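Transcriptional regulator, TetR family (Legionella pneumophila subsp. pneumophila str. Philadelphia 1, PDB 3ON4) probably binds DNA through an N-terminal helix-turn-helix and regulates transcription, pairing in the crystal as a two-fold symmetric dimer. Local coordinates at the interface of chains A and B. Numbering follows the deposited sequence. Chains: chain A/B, Transcriptional regulator, TetR family.

Contact 1: the interface of chains A and B. Residues chain A 161-162, 165-166, 169, 178; chain B 158, 161-162.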
loop_
_atom_site.group_PDB
_atom_site.type_symbol
_atom_site.label_atom_id
_atom_site.label_comp_id
_atom_site.label_asym_id
_atom_site.label_seq_id
_atom_site.Cartn_x
_atom_site.Cartn_y
_atom_site.Cartn_z
ATOM N N SER A 161 2.400 -9.597 0.542
ATOM C CA SER A 161 1.191 -8.805 0.792
ATOM C C SER A 161 1.180 -8.299 2.234
ATOM O O SER A 161 0.894 -7.118 2.496
ATOM C CB SER A 161 -0.068 -9.627 0.521
ATOM O OG SER A 161 -0.082 -10.075 -0.826
ATOM N N LEU A 162 1.522 -9.181 3.172
ATOM C CA LEU A 162 1.482 -8.826 4.573
ATOM C C LEU A 162 2.571 -7.807 4.893
ATOM O O LEU A 162 2.332 -6.879 5.648
ATOM C CB LEU A 162 1.633 -10.061 5.446
ATOM C CG LEU A 162 1.360 -9.979 6.934
ATOM C CD1 LEU A 162 0.041 -9.234 7.271
ATOM C CD2 LEU A 162 1.317 -11.402 7.476
ATOM N N GLY A 165 1.329 -4.370 3.392
ATOM C CA GLY A 165 0.219 -3.821 4.164
ATOM C C GLY A 165 0.620 -3.463 5.589
ATOM O O GLY A 165 0.168 -2.445 6.132
ATOM N N GLY A 166 1.449 -4.300 6.205
ATOM C CA GLY A 166 1.977 -4.040 7.544
ATOM C C GLY A 166 2.807 -2.769 7.630
ATOM O O GLY A 166 2.651 -1.958 8.572
ATOM N N LEU A 169 0.529 0.455 7.194
ATOM C CA LEU A 169 -0.225 0.856 8.358
ATOM C C LEU A 169 0.681 1.199 9.550
ATOM O O LEU A 169 0.340 2.104 10.318
ATOM C CB LEU A 169 -1.260 -0.218 8.739
ATOM C CG LEU A 169 -2.246 -0.512 7.608
ATOM C CD1 LEU A 169 -3.230 -1.578 8.018
ATOM C CD2 LEU A 169 -2.967 0.769 7.193
ATOM N N PHE A 178 1.789 -3.709 14.028
ATOM C CA PHE A 178 1.498 -4.107 12.643
ATOM C C PHE A 178 2.669 -4.922 12.048
ATOM O O PHE A 178 2.457 -5.876 11.281
ATOM C CB PHE A 178 1.194 -2.899 11.751
ATOM C CG PHE A 178 -0.142 -2.248 12.016
ATOM C CD1 PHE A 178 -1.300 -2.756 11.449
ATOM C CD2 PHE A 178 -0.234 -1.099 12.806
ATOM C CE1 PHE A 178 -2.521 -2.157 11.672
ATOM C CE2 PHE A 178 -1.450 -0.481 13.024
ATOM C CZ PHE A 178 -2.603 -1.012 12.455
ATOM N N GLN B 158 -3.514 -8.000 11.562
ATOM C CA GLN B 158 -3.026 -8.877 10.496
ATOM C C GLN B 158 -3.980 -8.925 9.317
ATOM O O GLN B 158 -3.553 -8.869 8.173
ATOM C CB GLN B 158 -2.773 -10.299 10.980
ATOM C CG GLN B 158 -1.553 -10.477 11.879
ATOM C CD GLN B 158 -1.416 -11.896 12.375
ATOM O OE1 GLN B 158 -2.372 -12.486 12.873
ATOM N NE2 GLN B 158 -0.225 -12.463 12.235
ATOM N N SER B 161 -3.944 -5.603 7.402
ATOM C CA SER B 161 -2.635 -5.515 6.740
ATOM C C SER B 161 -2.625 -6.395 5.472
ATOM O O SER B 161 -2.197 -5.957 4.397
ATOM C CB SER B 161 -1.514 -5.935 7.679
ATOM O OG SER B 161 -1.391 -5.060 8.791
ATOM N N LEU B 162 -3.095 -7.634 5.598
ATOM C CA LEU B 162 -3.116 -8.546 4.459
ATOM C C LEU B 162 -4.094 -8.094 3.379
ATOM O O LEU B 162 -3.808 -8.207 2.178
ATOM C CB LEU B 162 -3.452 -9.971 4.922
ATOM C CG LEU B 162 -3.289 -11.102 3.903
ATOM C CD1 LEU B 162 -1.880 -11.205 3.340
ATOM C CD2 LEU B 162 -3.726 -12.449 4.522
HETATM O O HOH W 1 -0.057 -6.786 11.045
#

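Contact 2: the interface of chains A and B. Residues chain A 26, 29-30, 115; chain B 29, 115, 118.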
loop_
_atom_site.group_PDB
_atom_site.type_symbol
_atom_site.label_atom_id
_atom_site.label_comp_id
_atom_site.label_asym_id
_atom_site.label_seq_id
_atom_site.Cartn_x
_atom_site.Cartn_y
_atom_site.Cartn_z
ATOM N N ASP A 26 7.220 10.158 0.636
ATOM C CA ASP A 26 6.070 10.973 0.193
ATOM C C ASP A 26 5.374 10.483 -1.049
ATOM O O ASP A 26 4.195 10.824 -1.267
ATOM C CB ASP A 26 6.519 12.406 -0.101
ATOM C CG ASP A 26 7.052 13.124 1.119
ATOM O OD1 ASP A 26 6.723 12.764 2.276
ATOM O OD2 ASP A 26 7.825 14.084 0.909
ATOM N N ASN A 29 4.464 11.177 -6.978
ATOM C CA ASN A 29 3.694 12.358 -7.381
ATOM C C ASN A 29 3.736 13.513 -6.348
ATOM O O ASN A 29 3.022 14.513 -6.477
ATOM C CB ASN A 29 2.243 11.967 -7.671
ATOM C CG ASN A 29 2.122 11.041 -8.874
ATOM O OD1 ASN A 29 2.780 11.259 -9.903
ATOM N ND2 ASN A 29 1.277 10.013 -8.757
ATOM N N ALA A 30 4.564 13.343 -5.318
ATOM C CA ALA A 30 4.716 14.329 -4.276
ATOM C C ALA A 30 6.168 14.777 -4.090
ATOM O O ALA A 30 6.528 15.260 -3.013
ATOM C CB ALA A 30 4.194 13.754 -2.962
ATOM N N ASP A 115 0.819 4.167 -6.618
ATOM C CA ASP A 115 0.724 5.210 -7.636
ATOM C C ASP A 115 0.570 4.656 -9.058
ATOM O O ASP A 115 0.475 5.435 -10.011
ATOM C CB ASP A 115 1.996 6.072 -7.598
ATOM C CG ASP A 115 2.194 6.768 -6.268
ATOM O OD1 ASP A 115 1.186 7.121 -5.622
ATOM O OD2 ASP A 115 3.359 6.938 -5.864
ATOM N N ASN B 29 -2.731 12.707 -4.947
ATOM C CA ASN B 29 -1.811 13.652 -5.553
ATOM C C ASN B 29 -1.743 13.531 -7.078
ATOM O O ASN B 29 -0.927 14.200 -7.718
ATOM C CB ASN B 29 -0.401 13.511 -4.983
ATOM C CG ASN B 29 -0.327 13.888 -3.532
ATOM O OD1 ASN B 29 -0.880 14.927 -3.115
ATOM N ND2 ASN B 29 0.367 13.077 -2.745
ATOM N N ASP B 115 0.110 7.878 0.758
ATOM C CA ASP B 115 0.366 9.284 0.519
ATOM C C ASP B 115 0.543 10.100 1.814
ATOM O O ASP B 115 0.836 11.296 1.767
ATOM C CB ASP B 115 -0.817 9.884 -0.274
ATOM C CG ASP B 115 -0.970 9.274 -1.679
ATOM O OD1 ASP B 115 0.067 8.925 -2.278
ATOM O OD2 ASP B 115 -2.120 9.174 -2.171
ATOM N N SER B 118 2.585 13.325 2.761
ATOM C CA SER B 118 2.374 14.449 1.886
ATOM C C SER B 118 1.052 15.162 2.155
ATOM O O SER B 118 0.806 16.198 1.555
ATOM C CB SER B 118 2.393 13.985 0.421
ATOM O OG SER B 118 1.200 13.307 0.101
HETATM O O HOH W 2 1.932 10.731 -2.813
#

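Contact 1: the interface of chains A and B
B:Ser161 packs into a shallow groove on the partner chain formed by A:Leu162, A:Gly165 and A:Gly166, an example of close helix pairing built on small residues. Apart from A:Phe178, the residues of this patch lie on helix 149-173 of either chain. In TetR-family regulators the C-terminal helices commonly form the dimer interface, and this two-fold symmetric pairing is probably of that kind.

The apolar contacts come first. CD1 of A:Leu162 lies 3.7 Å from CB of B:Ser161 and also reaches the backbone carbonyl oxygen of B:Gln158, one turn earlier. The exchanged version follows alongside, where CD1 of B:Leu162 meets CB of A:Ser161, again at 3.7 Å. Both leucines hold CG anti to the backbone N (chi1 -168° in A:Leu162 and -170° in B:Leu162), and in each the CD1 branch makes the crossing.

Backbone packing forms a second group. Having no side chains, A:Gly165 and A:Gly166 let the opposing helix come close: CA of A:Gly165 is 3.2 Å from the carbonyl O of B:Ser161, and CA of A:Gly166 is 4.0 Å from CB of the same serine.

A polar link here runs through water. With chi1 of -64°, the hydroxyl of B:Ser161 points toward A:Phe178, whose CD1 is 3.5 Å from OG. Within chain A, CB of A:Leu169 sits over one face of this phenyl ring, toward its rim, and thereby backs the aromatic wall. A water completes the bridge, lying 3.1 Å from OG of B:Ser161 and 2.7 Å from the backbone O of A:Phe178.

Contact 2: the interface of chains A and B
The carboxylates of A:Asp115 and B:Asp115 meet edge to edge across the two-fold, lying nearly in one plane (5° apart), with their OD1 atoms separated by 4.0 Å. Two acidic groups this close would be expected to disfavour each other if both were charged, a cost that water, and perhaps the sodium ion found at this residue, could ease. The amide of B:Asn29 is the other flat group: OG of B:Ser118 lies almost in its plane, and ND2 donates to that hydroxyl at 3.0 Å. CB of A:Ala30 approaches the same nitrogen from the partner chain.

B:Ser118 passes the bond on along its own chain. Its OG, set between the backbone N and the carbonyl carbon (chi1 75°), donates to a lone pair of the backbone O of B:Asp115 at 2.6 Å, while its CB packs against CB of A:Ala30 at 3.8 Å.

A water joins the subunits. It lies 2.7 Å from the backbone O of A:Asp26, accepts from ND2 of B:Asn29 and is 2.7 Å from OD1 of B:Asp115, tying a carbonyl of chain A to two side chains of chain B. Across the two-fold, the CB atoms of A:Asn29 and B:Asn29 meet at 4.1 Å.

In the fold, the patch brings together the end of helix 11-26 of chain A, the 3-10 turns 28-30 and the ends of helix 108-115 of both chains, and the 3-10 turn 116-118 of chain B.

About 20 Å separates the C-alpha centres of contact 1 and contact 2, which share no residue and no secondary-structure element, yet belong to the same two-fold interface. Contact 1 pairs the C-terminal helices, whereas contact 2 reaches the segment just ahead of the predicted helix-turn-helix. Together they illustrate how a dimer can be fastened at two levels: one in the body and one close to the DNA-binding heads. Such an arrangement could couple subunit packing to the spacing of those heads, although the structure alone does not show this. Water spans the chains in both contacts.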